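Lip_vut3, C2L (Metagenome, PDB 6NKD) hydrolyses lipid esters as a GDSL-family lipase recovered from the goat rumen metagenome. Local coordinates at the interface of chains A and B, the interface of chains A and C and the interface of chains B and C. Sequence-based numbering; all coordinates share one arbitrary frame. Chains: chain A/B/C, Lip_vut3, C2L.

Contact 1: the interface of chains A and B. Residues chain A 4, 42, 44, 68; chain B 30-31, 40-43.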
loop_
_atom_site.group_PDB
_atom_site.type_symbol
_atom_site.label_atom_id
_atom_site.label_comp_id
_atom_site.label_asym_id
_atom_site.label_seq_id
_atom_site.Cartn_x
_atom_site.Cartn_y
_atom_site.Cartn_z
ATOM N N GLN A 4 4.343 9.678 -27.031
ATOM C CA GLN A 4 4.390 10.029 -25.617
ATOM C C GLN A 4 2.972 10.329 -25.151
ATOM O O GLN A 4 2.313 11.224 -25.691
ATOM C CB GLN A 4 5.304 11.231 -25.380
ATOM C CG GLN A 4 6.078 11.186 -24.069
ATOM C CD GLN A 4 7.325 10.321 -24.154
ATOM O OE1 GLN A 4 7.649 9.781 -25.212
ATOM N NE2 GLN A 4 8.035 10.193 -23.039
ATOM N N SER A 42 5.196 5.572 -24.953
ATOM C CA SER A 42 5.769 5.826 -23.640
ATOM C C SER A 42 4.723 6.500 -22.761
ATOM O O SER A 42 4.037 7.427 -23.203
ATOM C CB SER A 42 7.017 6.702 -23.750
ATOM O OG SER A 42 7.564 6.965 -22.469
ATOM N N ILE A 44 3.638 8.324 -19.046
ATOM C CA ILE A 44 3.969 9.025 -17.811
ATOM C C ILE A 44 2.662 9.351 -17.102
ATOM O O ILE A 44 1.706 9.814 -17.733
ATOM C CB ILE A 44 4.785 10.309 -18.071
ATOM C CG1 ILE A 44 6.041 10.005 -18.897
ATOM C CG2 ILE A 44 5.174 10.961 -16.762
ATOM C CD1 ILE A 44 5.882 10.259 -20.384
ATOM N N GLN A 68 6.598 16.948 -19.667
ATOM C CA GLN A 68 5.903 15.770 -20.177
ATOM C C GLN A 68 4.606 16.138 -20.885
ATOM O O GLN A 68 4.165 15.407 -21.780
ATOM C CB GLN A 68 5.629 14.791 -19.036
ATOM C CG GLN A 68 6.857 14.459 -18.207
ATOM C CD GLN A 68 8.005 13.934 -19.047
ATOM O OE1 GLN A 68 7.812 13.099 -19.932
ATOM N NE2 GLN A 68 9.209 14.427 -18.777
ATOM N N LYS B 30 16.077 7.119 -16.467
ATOM C CA LYS B 30 15.442 7.035 -17.778
ATOM C C LYS B 30 15.991 8.098 -18.720
ATOM O O LYS B 30 16.304 7.814 -19.882
ATOM C CB LYS B 30 13.927 7.176 -17.635
ATOM C CG LYS B 30 13.202 7.425 -18.948
ATOM C CD LYS B 30 11.773 7.888 -18.720
ATOM C CE LYS B 30 11.096 8.255 -20.033
ATOM N NZ LYS B 30 9.785 8.927 -19.812
ATOM N N ARG B 31 16.116 9.336 -18.232
ATOM C CA ARG B 31 16.617 10.421 -19.071
ATOM C C ARG B 31 18.036 10.144 -19.545
ATOM O O ARG B 31 18.365 10.368 -20.716
ATOM C CB ARG B 31 16.555 11.747 -18.310
ATOM C CG ARG B 31 15.656 12.786 -18.959
ATOM C CD ARG B 31 14.258 12.229 -19.166
ATOM N NE ARG B 31 13.475 13.033 -20.098
ATOM C CZ ARG B 31 12.285 12.676 -20.570
ATOM N NH1 ARG B 31 11.737 11.527 -20.197
ATOM N NH2 ARG B 31 11.643 13.467 -21.416
ATOM N N GLU B 40 14.390 6.572 -27.764
ATOM C CA GLU B 40 13.300 6.787 -26.826
ATOM C C GLU B 40 13.026 5.512 -26.040
ATOM O O GLU B 40 13.056 4.408 -26.590
ATOM C CB GLU B 40 12.038 7.230 -27.567
ATOM C CG GLU B 40 11.274 8.339 -26.873
ATOM C CD GLU B 40 11.888 9.703 -27.117
ATOM O OE1 GLU B 40 11.800 10.198 -28.261
ATOM O OE2 GLU B 40 12.468 10.277 -26.172
ATOM N N VAL B 41 12.763 5.664 -24.744
ATOM C CA VAL B 41 12.525 4.531 -23.859
ATOM C C VAL B 41 11.161 4.690 -23.201
ATOM O O VAL B 41 10.779 5.792 -22.787
ATOM C CB VAL B 41 13.642 4.384 -22.802
ATOM C CG1 VAL B 41 13.777 5.645 -21.979
ATOM C CG2 VAL B 41 13.380 3.184 -21.905
ATOM N N SER B 42 10.421 3.587 -23.129
ATOM C CA SER B 42 9.104 3.544 -22.507
ATOM C C SER B 42 9.238 2.973 -21.101
ATOM O O SER B 42 9.763 1.869 -20.923
ATOM C CB SER B 42 8.141 2.705 -23.346
ATOM O OG SER B 42 7.108 2.153 -22.546
ATOM N N LEU B 43 8.758 3.719 -20.111
ATOM C CA LEU B 43 8.912 3.369 -18.708
ATOM C C LEU B 43 7.594 2.872 -18.128
ATOM O O LEU B 43 6.512 3.312 -18.525
ATOM C CB LEU B 43 9.417 4.573 -17.904
ATOM C CG LEU B 43 9.441 4.490 -16.374
ATOM C CD1 LEU B 43 10.348 3.367 -15.897
ATOM C CD2 LEU B 43 9.868 5.818 -15.773
#

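Contact 2: the interface of chains A and C. Residues chain A 89, 92; chain C 57, 113, 116-117, 120.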
loop_
_atom_site.group_PDB
_atom_site.type_symbol
_atom_site.label_atom_id
_atom_site.label_comp_id
_atom_site.label_asym_id
_atom_site.label_seq_id
_atom_site.Cartn_x
_atom_site.Cartn_y
_atom_site.Cartn_z
ATOM N N GLU A 89 -22.398 14.012 1.027
ATOM C CA GLU A 89 -22.371 14.007 2.484
ATOM C C GLU A 89 -22.770 15.359 3.060
ATOM O O GLU A 89 -23.397 15.413 4.123
ATOM C CB GLU A 89 -20.984 13.605 2.986
ATOM C CG GLU A 89 -20.488 12.270 2.446
ATOM C CD GLU A 89 -21.413 11.115 2.788
ATOM O OE1 GLU A 89 -22.004 11.127 3.888
ATOM O OE2 GLU A 89 -21.547 10.193 1.955
ATOM N N GLU A 92 -26.485 15.528 2.744
ATOM C CA GLU A 92 -27.152 14.675 3.721
ATOM C C GLU A 92 -27.388 15.408 5.035
ATOM O O GLU A 92 -28.363 15.121 5.739
ATOM C CB GLU A 92 -26.332 13.408 3.962
ATOM C CG GLU A 92 -27.064 12.333 4.752
ATOM C CD GLU A 92 -28.009 11.516 3.891
ATOM O OE1 GLU A 92 -28.751 10.677 4.448
ATOM O OE2 GLU A 92 -28.009 11.707 2.656
ATOM N N LEU C 57 -13.035 7.997 2.980
ATOM C CA LEU C 57 -14.440 8.265 2.694
ATOM C C LEU C 57 -15.015 7.238 1.728
ATOM O O LEU C 57 -16.205 6.912 1.801
ATOM C CB LEU C 57 -14.594 9.679 2.131
ATOM C CG LEU C 57 -16.014 10.161 1.840
ATOM C CD1 LEU C 57 -16.869 10.089 3.095
ATOM C CD2 LEU C 57 -15.987 11.578 1.285
ATOM N N GLY C 113 -16.959 15.021 5.620
ATOM C CA GLY C 113 -17.710 13.990 4.927
ATOM C C GLY C 113 -17.520 12.618 5.540
ATOM O O GLY C 113 -18.431 11.786 5.503
ATOM N N GLU C 116 -19.773 12.411 8.606
ATOM C CA GLU C 116 -21.177 12.286 8.232
ATOM C C GLU C 116 -21.505 10.864 7.794
ATOM O O GLU C 116 -22.577 10.340 8.120
ATOM C CB GLU C 116 -21.521 13.289 7.131
ATOM C CG GLU C 116 -22.953 13.193 6.615
ATOM C CD GLU C 116 -23.995 13.483 7.684
ATOM O OE1 GLU C 116 -23.675 14.187 8.666
ATOM O OE2 GLU C 116 -25.140 13.004 7.540
ATOM N N LYS C 117 -20.593 10.221 7.060
ATOM C CA LYS C 117 -20.818 8.836 6.659
ATOM C C LYS C 117 -20.850 7.915 7.872
ATOM O O LYS C 117 -21.630 6.956 7.912
ATOM C CB LYS C 117 -19.741 8.388 5.673
ATOM C CG LYS C 117 -19.975 7.004 5.084
ATOM C CD LYS C 117 -20.292 7.083 3.600
ATOM C CE LYS C 117 -20.731 5.736 3.050
ATOM N NZ LYS C 117 -22.041 5.305 3.610
ATOM N N GLU C 120 -24.268 8.221 9.233
ATOM C CA GLU C 120 -25.258 7.473 8.464
ATOM C C GLU C 120 -25.204 5.987 8.791
ATOM O O GLU C 120 -26.248 5.336 8.921
ATOM C CB GLU C 120 -25.043 7.693 6.968
ATOM C CG GLU C 120 -25.152 9.138 6.522
ATOM C CD GLU C 120 -25.018 9.287 5.020
ATOM O OE1 GLU C 120 -25.319 8.315 4.294
ATOM O OE2 GLU C 120 -24.605 10.373 4.564
#

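Contact 3: the interface of chains A and B. Residues chain A 20-21; chain B 46-47, 59, 62, 64-65.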
loop_
_atom_site.group_PDB
_atom_site.type_symbol
_atom_site.label_atom_id
_atom_site.label_comp_id
_atom_site.label_asym_id
_atom_site.label_seq_id
_atom_site.Cartn_x
_atom_site.Cartn_y
_atom_site.Cartn_z
ATOM N N LEU A 20 -3.935 -3.785 -6.564
ATOM C CA LEU A 20 -2.586 -3.241 -6.610
ATOM C C LEU A 20 -1.807 -3.840 -7.773
ATOM O O LEU A 20 -1.787 -5.061 -7.960
ATOM C CB LEU A 20 -1.859 -3.509 -5.294
ATOM C CG LEU A 20 -0.477 -2.860 -5.175
ATOM C CD1 LEU A 20 -0.595 -1.343 -5.066
ATOM C CD2 LEU A 20 0.292 -3.436 -3.998
ATOM N N PHE A 21 -1.183 -2.968 -8.564
ATOM C CA PHE A 21 -0.369 -3.294 -9.731
ATOM C C PHE A 21 -1.181 -3.866 -10.886
ATOM O O PHE A 21 -0.610 -4.127 -11.952
ATOM C CB PHE A 21 0.773 -4.264 -9.391
ATOM C CG PHE A 21 1.723 -3.731 -8.363
ATOM C CD1 PHE A 21 2.055 -2.386 -8.343
ATOM C CD2 PHE A 21 2.276 -4.566 -7.407
ATOM C CE1 PHE A 21 2.926 -1.886 -7.398
ATOM C CE2 PHE A 21 3.149 -4.072 -6.457
ATOM C CZ PHE A 21 3.474 -2.729 -6.453
ATOM N N PHE B 46 6.403 -0.461 -10.995
ATOM C CA PHE B 46 5.627 -1.251 -10.041
ATOM C C PHE B 46 6.325 -1.118 -8.691
ATOM O O PHE B 46 7.323 -1.800 -8.436
ATOM C CB PHE B 46 5.524 -2.712 -10.470
ATOM C CG PHE B 46 4.847 -2.913 -11.796
ATOM C CD1 PHE B 46 3.464 -2.926 -11.887
ATOM C CD2 PHE B 46 5.591 -3.104 -12.948
ATOM C CE1 PHE B 46 2.837 -3.115 -13.104
ATOM C CE2 PHE B 46 4.970 -3.293 -14.168
ATOM C CZ PHE B 46 3.591 -3.300 -14.245
ATOM N N ALA B 47 5.812 -0.244 -7.828
ATOM C CA ALA B 47 6.480 0.019 -6.562
ATOM C C ALA B 47 5.460 0.433 -5.511
ATOM O O ALA B 47 4.371 0.917 -5.825
ATOM C CB ALA B 47 7.560 1.097 -6.715
HETATM N N MSE B 59 4.770 -11.337 -7.463
HETATM C CA MSE B 59 4.224 -10.423 -8.462
HETATM C C MSE B 59 4.566 -10.842 -9.880
HETATM O O MSE B 59 3.766 -10.668 -10.801
HETATM C CB MSE B 59 4.745 -9.007 -8.230
HETATM C CG MSE B 59 4.125 -8.275 -7.065
HETATM SE SE MSE B 59 5.286 -6.803 -6.552
HETATM C CE MSE B 59 5.646 -6.091 -8.330
ATOM N N GLU B 62 2.036 -12.370 -12.025
ATOM C CA GLU B 62 0.886 -11.629 -12.529
ATOM C C GLU B 62 1.048 -11.400 -14.026
ATOM O O GLU B 62 2.110 -10.943 -14.465
ATOM C CB GLU B 62 0.734 -10.296 -11.797
ATOM C CG GLU B 62 0.392 -10.434 -10.322
ATOM C CD GLU B 62 -0.022 -9.117 -9.696
ATOM O OE1 GLU B 62 -0.243 -8.146 -10.450
ATOM O OE2 GLU B 62 -0.129 -9.053 -8.453
ATOM N N PHE B 64 0.051 -9.199 -16.292
ATOM C CA PHE B 64 0.425 -7.875 -16.778
ATOM C C PHE B 64 1.851 -7.513 -16.383
ATOM O O PHE B 64 2.541 -6.812 -17.132
ATOM C CB PHE B 64 -0.555 -6.823 -16.261
ATOM C CG PHE B 64 -0.196 -5.424 -16.662
ATOM C CD1 PHE B 64 -0.366 -5.001 -17.971
ATOM C CD2 PHE B 64 0.318 -4.534 -15.735
ATOM C CE1 PHE B 64 -0.033 -3.714 -18.346
ATOM C CE2 PHE B 64 0.654 -3.245 -16.104
ATOM C CZ PHE B 64 0.478 -2.835 -17.411
ATOM N N ILE B 65 2.314 -7.983 -15.224
ATOM C CA ILE B 65 3.660 -7.642 -14.772
ATOM C C ILE B 65 4.706 -8.405 -15.577
ATOM O O ILE B 65 5.699 -7.830 -16.037
ATOM C CB ILE B 65 3.803 -7.910 -13.263
ATOM C CG1 ILE B 65 2.978 -6.902 -12.462
ATOM C CG2 ILE B 65 5.268 -7.863 -12.846
ATOM C CD1 ILE B 65 3.099 -7.073 -10.962
#

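Contact 4: the interface of chains B and C. Residues chain B 85, 88-89, 140, 143, 186, 188; chain C 185-186.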
loop_
_atom_site.group_PDB
_atom_site.type_symbol
_atom_site.label_atom_id
_atom_site.label_comp_id
_atom_site.label_asym_id
_atom_site.label_seq_id
_atom_site.Cartn_x
_atom_site.Cartn_y
_atom_site.Cartn_z
ATOM N N LEU B 85 15.346 -0.760 8.606
ATOM C CA LEU B 85 14.845 0.371 9.380
ATOM C C LEU B 85 13.979 -0.108 10.536
ATOM O O LEU B 85 14.191 0.281 11.690
ATOM C CB LEU B 85 14.061 1.320 8.472
ATOM C CG LEU B 85 14.157 2.831 8.714
ATOM C CD1 LEU B 85 13.164 3.572 7.828
ATOM C CD2 LEU B 85 13.952 3.202 10.179
ATOM N N LEU B 88 16.203 -1.789 13.183
ATOM C CA LEU B 88 16.871 -0.824 14.048
ATOM C C LEU B 88 15.898 -0.226 15.053
ATOM O O LEU B 88 16.246 -0.020 16.221
ATOM C CB LEU B 88 17.513 0.278 13.206
ATOM C CG LEU B 88 18.781 -0.089 12.436
ATOM C CD1 LEU B 88 18.970 0.843 11.251
ATOM C CD2 LEU B 88 19.988 -0.030 13.357
ATOM N N GLU B 89 14.666 0.051 14.617
ATOM C CA GLU B 89 13.675 0.635 15.515
ATOM C C GLU B 89 13.317 -0.314 16.650
ATOM O O GLU B 89 13.032 0.137 17.765
ATOM C CB GLU B 89 12.427 1.031 14.728
ATOM C CG GLU B 89 12.642 2.193 13.771
ATOM C CD GLU B 89 11.492 2.372 12.801
ATOM O OE1 GLU B 89 10.707 1.418 12.624
ATOM O OE2 GLU B 89 11.374 3.469 12.213
ATOM N N PHE B 140 22.104 6.585 8.735
ATOM C CA PHE B 140 22.500 6.870 10.111
ATOM C C PHE B 140 23.978 6.511 10.266
ATOM O O PHE B 140 24.313 5.433 10.772
ATOM C CB PHE B 140 21.648 6.092 11.113
ATOM C CG PHE B 140 20.207 5.964 10.713
ATOM C CD1 PHE B 140 19.296 6.961 11.020
ATOM C CD2 PHE B 140 19.760 4.840 10.037
ATOM C CE1 PHE B 140 17.968 6.842 10.655
ATOM C CE2 PHE B 140 18.434 4.715 9.668
ATOM C CZ PHE B 140 17.536 5.718 9.978
ATOM N N ILE B 143 25.108 5.800 14.049
ATOM C CA ILE B 143 24.749 4.512 14.632
ATOM C C ILE B 143 25.635 3.438 14.014
ATOM O O ILE B 143 25.559 3.172 12.810
ATOM C CB ILE B 143 23.262 4.200 14.414
ATOM C CG1 ILE B 143 22.405 5.377 14.883
ATOM C CG2 ILE B 143 22.872 2.929 15.153
ATOM C CD1 ILE B 143 20.918 5.157 14.716
ATOM N N ASP B 186 13.257 14.030 5.787
ATOM C CA ASP B 186 13.020 12.866 6.628
ATOM C C ASP B 186 14.296 12.093 6.927
ATOM O O ASP B 186 14.280 11.225 7.806
ATOM C CB ASP B 186 11.993 11.931 5.982
ATOM C CG ASP B 186 12.423 11.437 4.615
ATOM O OD1 ASP B 186 13.516 11.817 4.145
ATOM O OD2 ASP B 186 11.655 10.663 4.008
ATOM N N VAL B 188 15.707 9.672 6.011
ATOM C CA VAL B 188 15.726 8.252 5.679
ATOM C C VAL B 188 15.536 7.999 4.190
ATOM O O VAL B 188 15.988 6.954 3.696
ATOM C CB VAL B 188 14.672 7.466 6.487
ATOM C CG1 VAL B 188 15.070 7.409 7.950
ATOM C CG2 VAL B 188 13.294 8.094 6.319
ATOM N N ILE C 185 13.983 7.246 14.878
ATOM C CA ILE C 185 15.236 7.634 14.241
ATOM C C ILE C 185 14.997 8.266 12.876
ATOM O O ILE C 185 15.865 8.988 12.373
ATOM C CB ILE C 185 16.188 6.429 14.129
ATOM C CG1 ILE C 185 15.539 5.298 13.329
ATOM C CG2 ILE C 185 16.595 5.944 15.512
ATOM C CD1 ILE C 185 16.443 4.099 13.128
ATOM N N ASP C 186 13.839 8.016 12.260
ATOM C CA ASP C 186 13.483 8.699 11.024
ATOM C C ASP C 186 13.010 10.125 11.261
ATOM O O ASP C 186 12.897 10.888 10.295
ATOM C CB ASP C 186 12.403 7.919 10.267
ATOM C CG ASP C 186 11.135 7.731 11.076
ATOM O OD1 ASP C 186 11.077 8.193 12.235
ATOM O OD2 ASP C 186 10.191 7.112 10.543
#

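Contact 1: the interface of chains A and B
B:Lys30 leaves helix 25-37 with CG anti to the backbone N (chi1 167°) and runs out extended, which carries NZ toward A:Gln4 and A:Ser42; A:Ser42 turns its OG away from its own backbone N in the same sense (chi1 179°), toward strand 41-47 of chain B. In the deposited assembly of this GDSL-family lipase the patch is part of a two-fold interface between like chains, though the structure alone does not show whether the pairing persists in solution. The hydroxyl A:Ser42 OG makes a weak hydrogen bond of 3.4 Å to the carbonyl B:Val41 O. Next to it the two copies of the serine pack on one another, A:Ser42 CA being 3.9 Å from B:Ser42 CB. The terminal nitrogen B:Lys30 NZ arrives opposite the A:Gln4 amide, 3.9 Å from NE2, and lies 4.0 Å from CG1 of A:Ile44. Farther along, A:Gln68 meets B:Arg31 from the opposite direction: NE2 stands 3.6 Å above the guanidinium plane of B:Arg31, toward the rim, with the amide upended at 84° to that plane. With an alanine at B:Arg31, the A:Gln68 amide would probably lose the flat group beneath its NE2 and be freer to turn.

Contact 2: the interface of chains A and C
A:Glu89, on helix 81-94, reaches across to helix 103-122 of chain C, and its side chain touches that helix along its whole length. CB begins against the backbone of C:Gly113, 3.8 Å from its CA, where the lack of a side chain permits a close approach. CG follows, lying 3.7 Å from the carbonyl C:Gly113 O. The chain then bends at chi2 (-59°), and A:Glu89 CD comes to lie 3.7 Å from OE2 of C:Glu120. A:Glu89 OE1 is modelled 2.8 Å from the same C:Glu120 OE2, the two carboxylate planes only 25° apart. Two ionised carboxylates could not bond in this way; a shared proton would make the pair a hydrogen bond, but protons are not seen and the resolution leaves the spacing doubtful. The other tip atom, A:Glu89 OE2, meets the aliphatic CD of C:Lys117 at 3.7 Å. One turn on, A:Glu92 approaches C:Glu120 from the opposite direction, their carboxylates stacked, with A:Glu92 CG 3.7 Å from C:Glu120 CD. The gathering of four glutamates is likely to disfavour the contact unless protons or ions offset the charge, and it may not persist in solution. C:Glu116 CG lies 3.4 Å from the backbone oxygen A:Glu89 O.

Contact 3: the interface of chains A and B
The ring of A:Phe21 is pressed against the end of strand 41-47 in chain B, the tightly packed part of a two-fold contact between GDSL-family lipase chains in the deposited assembly, which may or may not persist in solution. Its backbone takes a left-handed turn (phi 68°), and with CG anti to the carbonyl carbon (chi1 -60°) the ring is directed at B:Phe46, B:Ala47 and B:Met59. The nearest approach is at the rim, where A:Phe21 CE1 is 3.3 Å from the backbone B:Ala47 N. At another corner the selenium of B:Met59, a selenomethionine, sits 3.5 Å from A:Phe21 CE2. B:Phe46 CB covers one face, 4.0 Å above the ring plane and toward the rim. On the opposite face the neighbouring A:Leu20 sets CG over the centre, 3.8 Å from the plane, so the ring is clamped between a residue of its own chain and one of the partner. B:Phe46 in turn receives A:Phe21 CD1 at the edge of its own ring. Neighbours are sparser around the root of A:Phe21: B:Ile65 CD1 is 4.0 Å from CB, and the carboxylate oxygen B:Glu62 OE1 is 4.2 Å from the same CB. B:Phe64 merely brushes the main chain here, its CD2 being 3.9 Å from A:Phe21 O.

Contact 4: the interface of chains B and C
The catalytic DXXH segment of the GDSL family, which supplies the active-site aspartate and histidine, forms the core of this two-fold contact of the deposited assembly, with C:Ile185 immediately ahead of C:Asp186 pushed into chain B. If the pairing persists in solution, which the structure alone does not show, this position may affect access to the active site. C:Ile185 holds CG1 between its backbone N and carbonyl carbon (chi1 58°), and from there CD1 extends under the aromatic ring of B:Phe140. That methyl lies 3.7 Å from the ring plane, offset toward the rim, and the two side chains meet at about a right angle. The carbonyl C:Ile185 O is close to the same ring, 3.5 Å from B:Phe140 CE1. Helix 81-94 adds to the wall around the same methyl: B:Leu85 slides past in the opposite sense, CD2 being 4.0 Å from C:Ile185 CD1, and B:Leu88 offers its CB. Were B:Phe140 an alanine, the CD1 methyl of C:Ile185 would probably lose the ring that covers it, leaving a gap. Beside this apolar nest, B:Val188, from the DXXH segment of chain B, rests CG1 3.6 Å from CB of C:Asp186. The carboxylates of B:Glu89 and C:Asp186 approach at steeply inclined planes, 77° apart, B:Glu89 OE2 and C:Asp186 OD2 being 4.2 Å apart. The modelled closeness of the carbonyls B:Asp186 O and C:Asp186 O, two acceptors, is a clash and doubtful.

Contacts 1 and 3 are patches of the same two-fold A-B interface, their centres about 19 Å apart. Both use strand 41-47 of chain B, and the helix starting at residue 63 takes part from chain A in contact 1 and from chain B in contact 3. Contact 4 belongs to a second two-fold, between B and C, about 28 Å from contact 3, whereas contact 2, about 41 Å from contact 1, joins A and C without exact two-fold symmetry. Glu89 serves contact 2 in chain A and contact 4 in chain B. Contact 4 centres about 9 Å from B:His189 and could affect the active site if it persists in solution.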